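Local atomic coordinates of putative nucleotidyltransferase (Sulfolobus solfataricus P2, PDB entry 2RFF), a protein that is a putative nucleotidyltransferase that probably transfers a nucleotidyl group to an acceptor. Residues M15-A19 and S51-I55. Sequence-based numbering, arbitrary orientation.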
HETATM    1  N   MSE A  15      -5.586  10.068  -1.698  1.00 13.58           N
HETATM    2  CA  MSE A  15      -4.422   9.198  -1.405  0.50 15.13           C
HETATM    3  C   MSE A  15      -4.712   7.735  -1.745  1.00 12.68           C
HETATM    4  O   MSE A  15      -3.841   7.043  -2.242  1.00 12.51           O
HETATM    5  CB  MSE A  15      -3.938   9.366   0.033  0.50 15.00           C
HETATM    6  CG  MSE A  15      -3.292  10.708   0.334  0.50 16.17           C
HETATM    7 SE   MSE A  15      -1.377  10.754   0.351  0.60 19.43          SE
HETATM    8  CE  MSE A  15      -0.980  10.451  -1.485  0.80 18.26           C
ATOM      9  N   LEU A  16      -5.938   7.317  -1.528  1.00 12.51           N
ATOM     10  CA  LEU A  16      -6.350   5.954  -1.874  1.00 12.30           C
ATOM     11  C   LEU A  16      -6.370   5.806  -3.401  1.00 11.85           C
ATOM     12  O   LEU A  16      -5.969   4.771  -3.930  1.00 14.20           O
ATOM     13  CB  LEU A  16      -7.696   5.583  -1.241  1.00 11.85           C
ATOM     14  CG  LEU A  16      -7.677   5.355   0.264  1.00 11.84           C
ATOM     15  CD1 LEU A  16      -9.090   5.330   0.871  1.00 16.02           C
ATOM     16  CD2 LEU A  16      -6.897   4.079   0.721  1.00 13.56           C
ATOM     17  N   LYS A  17      -6.807   6.854  -4.111  1.00 12.01           N
ATOM     18  CA  LYS A  17      -6.813   6.808  -5.562  0.50 13.00           C
ATOM     19  C   LYS A  17      -5.374   6.770  -6.139  1.00 12.37           C
ATOM     20  O   LYS A  17      -5.129   6.048  -7.099  1.00 13.65           O
ATOM     21  CB  LYS A  17      -7.702   7.901  -6.121  0.50 12.99           C
ATOM     22  CG  LYS A  17      -9.204   7.645  -5.836  0.50 16.77           C
ATOM     23  CD  LYS A  17     -10.096   8.804  -6.330  0.50 16.05           C
ATOM     24  CE  LYS A  17     -11.594   8.621  -6.055  0.50 17.46           C
ATOM     25  NZ  LYS A  17     -12.345   9.878  -6.462  0.50 20.06           N
ATOM     26  N   LEU A  18      -4.432   7.514  -5.546  1.00 10.37           N
ATOM     27  CA  LEU A  18      -3.041   7.444  -5.943  1.00 11.45           C
ATOM     28  C   LEU A  18      -2.470   6.042  -5.680  1.00  9.90           C
ATOM     29  O   LEU A  18      -1.799   5.500  -6.561  1.00 11.67           O
ATOM     30  CB  LEU A  18      -2.196   8.472  -5.227  1.00 10.87           C
ATOM     31  CG  LEU A  18      -0.684   8.432  -5.460  1.00 12.58           C
ATOM     32  CD1 LEU A  18      -0.318   8.515  -6.943  1.00 15.69           C
ATOM     33  CD2 LEU A  18      -0.014   9.473  -4.613  1.00 14.34           C
ATOM     34  N   ALA A  19      -2.738   5.444  -4.493  1.00 11.24           N
ATOM     35  CA  ALA A  19      -2.301   4.089  -4.151  1.00 11.41           C
ATOM     36  C   ALA A  19      -2.866   3.098  -5.179  1.00 11.01           C
ATOM     37  O   ALA A  19      -2.135   2.202  -5.621  1.00 13.12           O
ATOM     38  CB  ALA A  19      -2.709   3.733  -2.776  1.00 13.93           C
ATOM     39  N   SER A  51      -0.912  13.868   5.868  1.00 13.08           N
ATOM     40  CA  SER A  51      -0.234  12.597   6.069  1.00 13.88           C
ATOM     41  C   SER A  51       0.066  11.878   4.775  1.00 12.66           C
ATOM     42  O   SER A  51      -0.670  12.011   3.774  1.00 13.28           O
ATOM     43  CB  SER A  51      -1.064  11.660   6.957  1.00 15.34           C
ATOM     44  OG  SER A  51      -1.275  12.196   8.244  1.00 14.84           O
ATOM     45  N   ASP A  52       1.198  11.165   4.768  1.00 11.65           N
ATOM     46  CA  ASP A  52       1.487  10.366   3.583  0.50 13.07           C
ATOM     47  C   ASP A  52       0.581   9.138   3.621  1.00 12.31           C
ATOM     48  O   ASP A  52      -0.252   8.978   4.542  1.00 12.63           O
ATOM     49  CB  ASP A  52       2.971  10.016   3.464  0.50 13.56           C
ATOM     50  CG  ASP A  52       3.474   9.172   4.590  0.50 13.70           C
ATOM     51  OD1 ASP A  52       2.669   8.705   5.425  0.50 18.93           O
ATOM     52  OD2 ASP A  52       4.705   8.995   4.627  0.50 16.79           O
ATOM     53  N   ILE A  53       0.670   8.323   2.580  1.00 11.61           N
ATOM     54  CA  ILE A  53      -0.033   7.024   2.595  1.00 11.63           C
ATOM     55  C   ILE A  53       1.096   5.976   2.541  1.00 12.34           C
ATOM     56  O   ILE A  53       2.066   6.099   1.780  1.00 13.26           O
ATOM     57  CB  ILE A  53      -1.113   6.839   1.516  1.00 12.21           C
ATOM     58  CG1 ILE A  53      -1.884   5.543   1.783  1.00 13.29           C
ATOM     59  CG2 ILE A  53      -0.524   6.771   0.112  1.00 13.12           C
ATOM     60  CD1 ILE A  53      -3.206   5.483   1.026  1.00 13.21           C
ATOM     61  N   ASP A  54       0.978   4.953   3.378  1.00 11.67           N
ATOM     62  CA  ASP A  54       1.973   3.887   3.486  1.00 11.24           C
ATOM     63  C   ASP A  54       1.434   2.618   2.855  1.00  9.92           C
ATOM     64  O   ASP A  54       0.363   2.135   3.249  1.00  9.62           O
ATOM     65  CB  ASP A  54       2.298   3.658   4.950  1.00 10.94           C
ATOM     66  CG  ASP A  54       2.952   4.843   5.590  1.00 13.70           C
ATOM     67  OD1 ASP A  54       3.823   5.481   4.974  1.00 14.76           O
ATOM     68  OD2 ASP A  54       2.615   5.173   6.734  1.00 14.63           O
ATOM     69  N   ILE A  55       2.199   2.078   1.899  1.00 11.17           N
ATOM     70  CA  ILE A  55       1.776   0.950   1.096  1.00 11.61           C
ATOM     71  C   ILE A  55       2.696  -0.227   1.331  1.00 10.75           C
ATOM     72  O   ILE A  55       3.901  -0.106   1.163  1.00 11.66           O
ATOM     73  CB  ILE A  55       1.778   1.308  -0.404  1.00 11.88           C
ATOM     74  CG1 ILE A  55       0.897   2.549  -0.674  1.00 12.11           C
ATOM     75  CG2 ILE A  55       1.263   0.089  -1.223  1.00 13.15           C
ATOM     76  CD1 ILE A  55       0.921   2.928  -2.152  1.00 13.85           C
TER
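I53 reaches from the start of strand 53-59 into the side of helix 6-29, and its two branches divide the apolar contact. CG1 stands anti to the backbone N (chi1 -172°), and the extended chain brings CD1 under the helix backbone, 3.7 Å from M15 O. The same methyl is touched by L16 CD2 at 4.0 Å, from a side chain lying nearly perpendicular to that of I53, and by A19 CB at 4.2 Å. The other branch, CG2, meets CE of M15, in the one of its two conformers described here, at 4.0 Å as the chains run past each other in opposite senses. One turn further along, I55 CD1 reaches A19 CB at 3.8 Å.

Two backbone carbonyls border the apolar patch, S51 O from the loop and M15 O from the helix. M15 is a selenomethionine, in this conformer bent at chi2 (-100°) and chi3, and its SE lies 3.7 Å from S51 O, a van der Waals approach; that carbonyl is hydrogen-bonded by R42. M15 O, despite its methyl neighbour, accepts the helical bond from A19 N at 3.0 Å.

Cutting I53 back to an alanine is likely to leave a gap beside M15 O and strip M15 CE, L16 CD2 and A19 CB of the branches they touch. V82 of the neighbouring strand 82-88 is touched by I53 and I55 and, from the helix, by L18, within the sheet-and-helix core of this nucleotidyltransferase-type domain. The axes of helix segment 15-19 and strand segment 53-55 pass 9.4 Å apart at their closest, crossing at -29°, and with methyl contacts across the interface and polar bonds made elsewhere, cohesion here is essentially hydrophobic and depends on shape.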